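Local coordinates for protein amidohydrolase 2 (Bifidobacterium longum subsp. infantis, PDB 6UVZ) that probably acts as a hydrolase of the metallo-dependent hydrolase superfamily, built on a TIM-barrel fold, at residues L144-A152 with A177-P185; R206-S217 with F229-F240. All coordinates share one frame; numbering follows the deposited sequence.

Interaction 1 (L144-A152 with A177-P185); sequences LGDMAKAFA and ALAALAELP
Leu144 forks over helix 172-181 and makes three apolar contacts with it. Its CB lies 3.9 Å from Ala177 CB, while its two methyl branches part to different leucines. CD1 meets Leu178 CD2 at 3.7 Å, and CD2 meets Leu181 CD1, also at 3.7 Å. Leu181 has a second methyl for the other helix: its CD2 comes within 3.7 Å of the backbone CA of Ala148. Ala148 CB also lies 4.0 Å from Ala180 CB.

These small residues suit the geometry. The segment axes approach to 8.8 Å at a crossing angle of 17°, nearly parallel; Ala148, Ala177 and Ala180 are small enough for the helices to lie close, and it is in this narrow space that Leu181 CD2 reaches the main chain.

A second apolar group forms beyond the helix, where a type I turn from Leu181 to Leu184 brings the chain back toward Phe151 and Ala152. With CG anti to its carbonyl carbon (chi1 -59°), Leu184 sends CD1 to 3.7 Å from Phe151 CB and CD2 to 3.9 Å from Ala152 CA. Cutting Leu184 back to an alanine removes its whole branched end and would probably open a gap beside the backbone of Phe151 and Ala152. The Phe151 ring itself leads off to Leu137, Val159 and Leu125.

The polar pair of this region stays within one helix: Lys149 NZ and Asp146 OD2 form a salt bridge, weak as a hydrogen bond, on the side turned from the partner helix. The interface between these two consecutive outer helices of the barrel is therefore apolar, without charge pairing or hydrogen bonds across it, and its fit depends on close contact between aliphatic groups.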
# COMPACT_ATOMS: atom_id res chain seq x y z
N LEU A 144 -14.31 -5.65 -5.50
CA LEU A 144 -13.17 -5.76 -6.39
C LEU A 144 -13.58 -5.92 -7.85
O LEU A 144 -12.76 -5.66 -8.74
CB LEU A 144 -12.28 -6.93 -5.98
CG LEU A 144 -10.89 -6.58 -5.46
CD1 LEU A 144 -10.06 -7.83 -5.24
CD2 LEU A 144 -10.18 -5.63 -6.42
N GLY A 145 -14.82 -6.33 -8.11
CA GLY A 145 -15.26 -6.48 -9.49
C GLY A 145 -15.36 -5.16 -10.22
O GLY A 145 -14.95 -5.04 -11.38
N ASP A 146 -15.90 -4.13 -9.55
CA ASP A 146 -16.01 -2.82 -10.19
C ASP A 146 -14.65 -2.14 -10.32
O ASP A 146 -14.46 -1.33 -11.24
CB ASP A 146 -16.97 -1.93 -9.39
CG ASP A 146 -18.35 -2.54 -9.25
OD1 ASP A 146 -18.64 -3.11 -8.18
OD2 ASP A 146 -19.14 -2.47 -10.22
N MSE A 147 -13.71 -2.46 -9.44
CA MSE A 147 -12.37 -1.89 -9.51
C MSE A 147 -11.66 -2.35 -10.78
O MSE A 147 -10.94 -1.58 -11.41
CB MSE A 147 -11.55 -2.29 -8.28
CG MSE A 147 -12.24 -2.04 -6.96
SE MSE A 147 -12.61 -0.16 -6.63
CE MSE A 147 -13.83 -0.36 -5.12
N ALA A 148 -11.88 -3.61 -11.15
CA ALA A 148 -11.25 -4.15 -12.35
C ALA A 148 -11.72 -3.41 -13.60
O ALA A 148 -10.91 -3.09 -14.48
CB ALA A 148 -11.55 -5.65 -12.47
N LYS A 149 -13.02 -3.13 -13.70
CA LYS A 149 -13.54 -2.39 -14.85
C LYS A 149 -13.08 -0.94 -14.84
O LYS A 149 -12.92 -0.34 -15.90
CB LYS A 149 -15.06 -2.47 -14.88
CG LYS A 149 -15.61 -3.86 -15.14
CD LYS A 149 -16.78 -4.18 -14.22
CE LYS A 149 -17.85 -3.11 -14.30
NZ LYS A 149 -18.96 -3.36 -13.34
N ALA A 150 -12.87 -0.37 -13.65
CA ALA A 150 -12.44 1.02 -13.57
C ALA A 150 -11.03 1.19 -14.13
O ALA A 150 -10.79 2.02 -15.01
CB ALA A 150 -12.51 1.51 -12.12
N PHE A 151 -10.08 0.41 -13.62
CA PHE A 151 -8.69 0.52 -14.06
C PHE A 151 -8.44 -0.13 -15.41
O PHE A 151 -7.37 0.07 -15.99
CB PHE A 151 -7.76 -0.08 -13.01
CG PHE A 151 -7.78 0.65 -11.70
CD1 PHE A 151 -7.01 1.78 -11.51
CD2 PHE A 151 -8.56 0.20 -10.65
CE1 PHE A 151 -7.02 2.46 -10.31
CE2 PHE A 151 -8.59 0.88 -9.44
CZ PHE A 151 -7.82 2.01 -9.27
N ALA A 152 -9.40 -0.91 -15.93
CA ALA A 152 -9.26 -1.41 -17.29
C ALA A 152 -9.42 -0.30 -18.32
O ALA A 152 -8.80 -0.34 -19.39
CB ALA A 152 -10.28 -2.52 -17.55
N ALA A 177 -11.91 -11.23 -10.40
CA ALA A 177 -11.48 -9.83 -10.35
C ALA A 177 -9.97 -9.72 -10.23
O ALA A 177 -9.35 -8.86 -10.88
CB ALA A 177 -12.18 -9.11 -9.19
N LEU A 178 -9.36 -10.56 -9.40
CA LEU A 178 -7.90 -10.53 -9.25
C LEU A 178 -7.20 -10.96 -10.53
O LEU A 178 -6.07 -10.53 -10.79
CB LEU A 178 -7.47 -11.43 -8.09
CG LEU A 178 -7.80 -10.93 -6.68
CD1 LEU A 178 -7.46 -11.99 -5.65
CD2 LEU A 178 -7.04 -9.64 -6.39
N ALA A 179 -7.85 -11.79 -11.35
CA ALA A 179 -7.26 -12.19 -12.62
C ALA A 179 -7.35 -11.09 -13.67
O ALA A 179 -6.46 -10.97 -14.52
CB ALA A 179 -7.93 -13.46 -13.14
N ALA A 180 -8.40 -10.27 -13.62
CA ALA A 180 -8.53 -9.17 -14.57
C ALA A 180 -7.52 -8.07 -14.26
O ALA A 180 -6.95 -7.47 -15.19
CB ALA A 180 -9.95 -8.62 -14.55
N LEU A 181 -7.29 -7.78 -12.98
CA LEU A 181 -6.32 -6.76 -12.61
C LEU A 181 -4.90 -7.19 -12.97
O LEU A 181 -4.08 -6.35 -13.36
CB LEU A 181 -6.42 -6.45 -11.12
CG LEU A 181 -7.68 -5.71 -10.67
CD1 LEU A 181 -7.75 -5.63 -9.16
CD2 LEU A 181 -7.73 -4.32 -11.29
N ALA A 182 -4.60 -8.48 -12.85
CA ALA A 182 -3.27 -8.98 -13.19
C ALA A 182 -2.97 -8.85 -14.68
O ALA A 182 -1.81 -8.95 -15.07
CB ALA A 182 -3.12 -10.43 -12.75
N GLU A 183 -3.99 -8.63 -15.51
CA GLU A 183 -3.79 -8.45 -16.94
C GLU A 183 -3.41 -7.03 -17.31
O GLU A 183 -2.98 -6.79 -18.44
CB GLU A 183 -5.06 -8.87 -17.69
CG GLU A 183 -4.81 -9.39 -19.10
CD GLU A 183 -4.18 -10.77 -19.11
OE1 GLU A 183 -4.11 -11.41 -18.05
OE2 GLU A 183 -3.74 -11.21 -20.20
N LEU A 184 -3.56 -6.07 -16.39
CA LEU A 184 -3.21 -4.69 -16.64
C LEU A 184 -1.69 -4.50 -16.60
O LEU A 184 -1.00 -5.17 -15.84
CB LEU A 184 -3.87 -3.77 -15.62
CG LEU A 184 -5.40 -3.84 -15.55
CD1 LEU A 184 -5.93 -2.93 -14.46
CD2 LEU A 184 -6.02 -3.48 -16.90
N PRO A 185 -1.16 -3.58 -17.41
CA PRO A 185 0.30 -3.44 -17.50
C PRO A 185 0.93 -2.74 -16.30
O PRO A 185 2.12 -2.98 -16.03
CB PRO A 185 0.50 -2.62 -18.78
CG PRO A 185 -0.76 -1.83 -18.91
CD PRO A 185 -1.86 -2.71 -18.38

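Interaction 2 (R206-S217 with F229-F240); sequences RDTFGPKKVLYS and FATHFQLMLDTF
Tyr216, Arg206 and Phe240 bury the most surface here, and two of them pair directly: Arg206 CZ sits over one face of the Phe240 ring, 4.4 Å from its centroid and 24° off the ring normal, a cation-pi contact. Arginine CG and CD run along the ring, CD lying 3.6 Å from Phe240 CZ, and the bend at chi3 (66°) then turns NE and CZ over the face. Thr239 CG2 adds a methyl 3.4 Å from Arg206 NH1. Val214 CG1 reaches Phe240 CZ at 4.0 Å, tying the strand to the same ring.

Tyr216, two residues further on, meets the earlier turns of helix 229-239. Its OH approaches the edge of the Phe229 ring, in plane, 3.4 Å from CE1, and its CZ lies 3.9 Å from Phe233 CD2, the two side chains crossing at about a right angle. Selenomethionine Met236 brings CG to the tyrosine ring's edge. The hydroxyl finds its polar partner outside, in Tyr45 OH.

His232 NE2 donates to Ser217 O at 2.7 Å, in the carbonyl plane, with an N-H...O angle of 154°. This bond satisfies the buried carbonyl of Ser217 and would tend to fix the imidazole's rotation. Phe240 thus meets helix 199-209 through a cation-pi contact, while helix 229-239 and Phe240 join the region of strand 214-216 through aromatic and apolar contacts and a directional hydrogen bond from His232.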
# COMPACT_ATOMS: atom_id res chain seq x y z
N ARG A 206 0.57 -14.90 -6.45
CA ARG A 206 1.88 -14.96 -7.11
C ARG A 206 1.78 -15.55 -8.51
O ARG A 206 2.50 -15.12 -9.42
CB ARG A 206 2.86 -15.77 -6.26
CG ARG A 206 3.13 -15.19 -4.89
CD ARG A 206 3.90 -16.18 -4.02
NE ARG A 206 5.24 -16.42 -4.54
CZ ARG A 206 6.02 -17.43 -4.15
NH1 ARG A 206 5.58 -18.29 -3.24
NH2 ARG A 206 7.23 -17.58 -4.67
N ASP A 207 0.89 -16.52 -8.71
CA ASP A 207 0.79 -17.18 -10.01
C ASP A 207 0.14 -16.27 -11.04
O ASP A 207 0.64 -16.13 -12.16
CB ASP A 207 0.01 -18.49 -9.88
CG ASP A 207 0.82 -19.58 -9.20
OD1 ASP A 207 1.98 -19.32 -8.83
OD2 ASP A 207 0.29 -20.70 -9.05
N THR A 208 -0.98 -15.63 -10.68
CA THR A 208 -1.71 -14.82 -11.65
C THR A 208 -1.03 -13.48 -11.90
O THR A 208 -1.01 -12.99 -13.04
CB THR A 208 -3.15 -14.61 -11.19
OG1 THR A 208 -3.16 -14.08 -9.85
CG2 THR A 208 -3.91 -15.93 -11.21
N PHE A 209 -0.48 -12.86 -10.86
CA PHE A 209 0.16 -11.56 -11.03
C PHE A 209 1.58 -11.69 -11.57
O PHE A 209 2.03 -10.86 -12.37
CB PHE A 209 0.17 -10.78 -9.72
CG PHE A 209 -1.09 -10.00 -9.47
CD1 PHE A 209 -1.26 -8.74 -10.03
CD2 PHE A 209 -2.11 -10.51 -8.67
CE1 PHE A 209 -2.41 -8.01 -9.80
CE2 PHE A 209 -3.26 -9.79 -8.45
CZ PHE A 209 -3.42 -8.54 -9.01
N GLY A 210 2.30 -12.73 -11.16
CA GLY A 210 3.67 -12.93 -11.59
C GLY A 210 4.67 -12.34 -10.62
O GLY A 210 4.31 -11.58 -9.71
N PRO A 211 5.94 -12.69 -10.79
CA PRO A 211 6.98 -12.21 -9.87
C PRO A 211 7.39 -10.76 -10.08
O PRO A 211 8.19 -10.24 -9.29
CB PRO A 211 8.15 -13.16 -10.16
CG PRO A 211 7.98 -13.50 -11.60
CD PRO A 211 6.50 -13.56 -11.84
N LYS A 212 6.89 -10.10 -11.12
CA LYS A 212 7.28 -8.73 -11.44
C LYS A 212 6.29 -7.69 -10.94
O LYS A 212 6.59 -6.49 -11.01
CB LYS A 212 7.47 -8.57 -12.95
CG LYS A 212 8.65 -9.33 -13.52
CD LYS A 212 9.96 -8.82 -12.95
CE LYS A 212 11.14 -9.56 -13.54
NZ LYS A 212 12.44 -9.06 -12.99
N LYS A 213 5.12 -8.10 -10.45
CA LYS A 213 4.07 -7.18 -10.04
C LYS A 213 3.56 -7.52 -8.64
O LYS A 213 2.37 -7.43 -8.35
CB LYS A 213 2.93 -7.18 -11.06
CG LYS A 213 3.36 -6.68 -12.44
CD LYS A 213 2.46 -7.22 -13.55
CE LYS A 213 1.08 -6.60 -13.51
NZ LYS A 213 0.23 -7.07 -14.63
N VAL A 214 4.47 -7.92 -7.76
CA VAL A 214 4.15 -8.22 -6.37
C VAL A 214 5.12 -7.46 -5.48
O VAL A 214 6.34 -7.56 -5.65
CB VAL A 214 4.24 -9.74 -6.08
CG1 VAL A 214 4.06 -10.00 -4.60
CG2 VAL A 214 3.18 -10.49 -6.89
N LEU A 215 4.58 -6.69 -4.54
CA LEU A 215 5.36 -5.80 -3.69
C LEU A 215 5.40 -6.33 -2.26
O LEU A 215 4.38 -6.79 -1.74
CB LEU A 215 4.78 -4.39 -3.69
CG LEU A 215 4.48 -3.75 -5.05
CD1 LEU A 215 3.64 -2.49 -4.87
CD2 LEU A 215 5.76 -3.43 -5.79
N TYR A 216 6.57 -6.25 -1.63
CA TYR A 216 6.67 -6.54 -0.21
C TYR A 216 6.08 -5.40 0.60
O TYR A 216 6.40 -4.23 0.37
CB TYR A 216 8.12 -6.77 0.21
CG TYR A 216 8.32 -6.62 1.70
CD1 TYR A 216 7.88 -7.59 2.59
CD2 TYR A 216 8.93 -5.48 2.23
CE1 TYR A 216 8.05 -7.45 3.95
CE2 TYR A 216 9.10 -5.33 3.59
CZ TYR A 216 8.66 -6.31 4.45
OH TYR A 216 8.84 -6.16 5.80
N SER A 217 5.22 -5.74 1.56
CA SER A 217 4.56 -4.75 2.40
C SER A 217 4.50 -5.28 3.82
O SER A 217 4.13 -6.44 4.04
CB SER A 217 3.16 -4.44 1.88
OG SER A 217 2.39 -3.78 2.87
N PHE A 229 5.39 -8.20 13.44
CA PHE A 229 6.31 -7.90 12.36
C PHE A 229 7.28 -9.05 12.13
O PHE A 229 7.50 -9.48 11.00
CB PHE A 229 7.07 -6.60 12.66
CG PHE A 229 7.74 -5.99 11.47
CD1 PHE A 229 7.57 -6.52 10.20
CD2 PHE A 229 8.56 -4.88 11.61
CE1 PHE A 229 8.19 -5.95 9.10
CE2 PHE A 229 9.18 -4.31 10.52
CZ PHE A 229 9.00 -4.85 9.26
N ALA A 230 7.86 -9.58 13.22
CA ALA A 230 8.76 -10.72 13.09
C ALA A 230 8.04 -11.93 12.50
O ALA A 230 8.60 -12.63 11.65
CB ALA A 230 9.35 -11.07 14.46
N THR A 231 6.80 -12.17 12.92
CA THR A 231 6.03 -13.28 12.36
C THR A 231 5.70 -13.03 10.89
O THR A 231 5.80 -13.95 10.07
CB THR A 231 4.74 -13.49 13.16
OG1 THR A 231 5.06 -13.62 14.55
CG2 THR A 231 4.02 -14.74 12.69
N HIS A 232 5.32 -11.80 10.54
CA HIS A 232 4.99 -11.50 9.15
C HIS A 232 6.23 -11.48 8.27
O HIS A 232 6.22 -12.02 7.16
CB HIS A 232 4.25 -10.16 9.06
CG HIS A 232 4.09 -9.66 7.66
ND1 HIS A 232 3.27 -10.28 6.74
CD2 HIS A 232 4.65 -8.61 7.03
CE1 HIS A 232 3.33 -9.62 5.59
NE2 HIS A 232 4.16 -8.60 5.74
N PHE A 233 7.31 -10.85 8.75
CA PHE A 233 8.52 -10.75 7.93
C PHE A 233 9.16 -12.11 7.71
O PHE A 233 9.74 -12.36 6.64
CB PHE A 233 9.51 -9.79 8.58
CG PHE A 233 10.76 -9.58 7.77
CD1 PHE A 233 11.97 -10.10 8.20
CD2 PHE A 233 10.72 -8.88 6.58
CE1 PHE A 233 13.12 -9.91 7.46
CE2 PHE A 233 11.87 -8.69 5.83
CZ PHE A 233 13.07 -9.20 6.28
N GLN A 234 9.09 -13.01 8.70
CA GLN A 234 9.66 -14.34 8.52
C GLN A 234 8.83 -15.17 7.55
O GLN A 234 9.38 -15.95 6.76
CB GLN A 234 9.79 -15.04 9.87
CG GLN A 234 10.63 -16.30 9.82
CD GLN A 234 12.04 -16.03 9.31
OE1 GLN A 234 12.31 -16.17 8.12
NE2 GLN A 234 12.93 -15.64 10.21
N LEU A 235 7.50 -15.02 7.60
CA LEU A 235 6.65 -15.74 6.66
C LEU A 235 6.92 -15.31 5.23
O LEU A 235 6.79 -16.13 4.30
CB LEU A 235 5.18 -15.51 7.02
CG LEU A 235 4.12 -16.16 6.12
CD1 LEU A 235 4.35 -17.66 6.01
CD2 LEU A 235 2.72 -15.87 6.63
N MSE A 236 7.29 -14.06 5.02
CA MSE A 236 7.63 -13.57 3.69
C MSE A 236 8.95 -14.16 3.21
O MSE A 236 9.10 -14.49 2.03
CB MSE A 236 7.71 -12.04 3.67
CG MSE A 236 6.38 -11.34 3.95
SE MSE A 236 4.99 -11.77 2.64
CE MSE A 236 4.08 -13.20 3.60
N LEU A 237 9.90 -14.31 4.13
CA LEU A 237 11.18 -14.92 3.79
C LEU A 237 11.04 -16.40 3.48
O LEU A 237 11.82 -16.94 2.69
CB LEU A 237 12.19 -14.70 4.91
CG LEU A 237 12.65 -13.27 5.18
CD1 LEU A 237 13.63 -13.22 6.34
CD2 LEU A 237 13.28 -12.67 3.93
N ASP A 238 10.07 -17.07 4.09
CA ASP A 238 9.83 -18.48 3.79
C ASP A 238 9.06 -18.65 2.48
O ASP A 238 9.30 -19.62 1.75
CB ASP A 238 9.07 -19.15 4.93
CG ASP A 238 9.86 -19.18 6.22
OD1 ASP A 238 11.11 -19.09 6.16
OD2 ASP A 238 9.24 -19.30 7.30
N THR A 239 8.15 -17.73 2.17
CA THR A 239 7.32 -17.87 0.98
C THR A 239 8.09 -17.47 -0.28
O THR A 239 8.13 -18.23 -1.26
CB THR A 239 6.05 -17.03 1.11
OG1 THR A 239 5.36 -17.40 2.31
CG2 THR A 239 5.14 -17.24 -0.08
N PHE A 240 8.71 -16.30 -0.27
CA PHE A 240 9.41 -15.78 -1.44
C PHE A 240 10.91 -16.04 -1.41
O PHE A 240 11.53 -16.13 -2.48
CB PHE A 240 9.18 -14.27 -1.57
CG PHE A 240 7.77 -13.89 -1.88
CD1 PHE A 240 7.36 -13.69 -3.19
CD2 PHE A 240 6.84 -13.74 -0.86
CE1 PHE A 240 6.06 -13.34 -3.48
CE2 PHE A 240 5.53 -13.39 -1.15
CZ PHE A 240 5.14 -13.19 -2.46

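In the fold
Both interactions belong to one (beta/alpha)8 barrel: interaction 1 joins two outer helices, interaction 2 ties helices to the last strand. Their centres are about 21 Å apart, and they meet where 177-185 adjoins 206-217. Lys213 NZ makes probable hydrogen bonds to Leu184 O (2.6 Å) and Ala182 O (2.8 Å), and Phe209 CE1 packs 3.6 Å from Ala182 CA. The turn that carries Leu184 to interaction 1 is thereby linked to the loop that leads into strand 214-216. Interaction 2 lies nearer the chain centre (about 13 Å, against about 17 Å). Its Ser217 touches His12 near the C-terminal ends of the strands, where related hydrolases place their active site; no metal or ligand site is defined here.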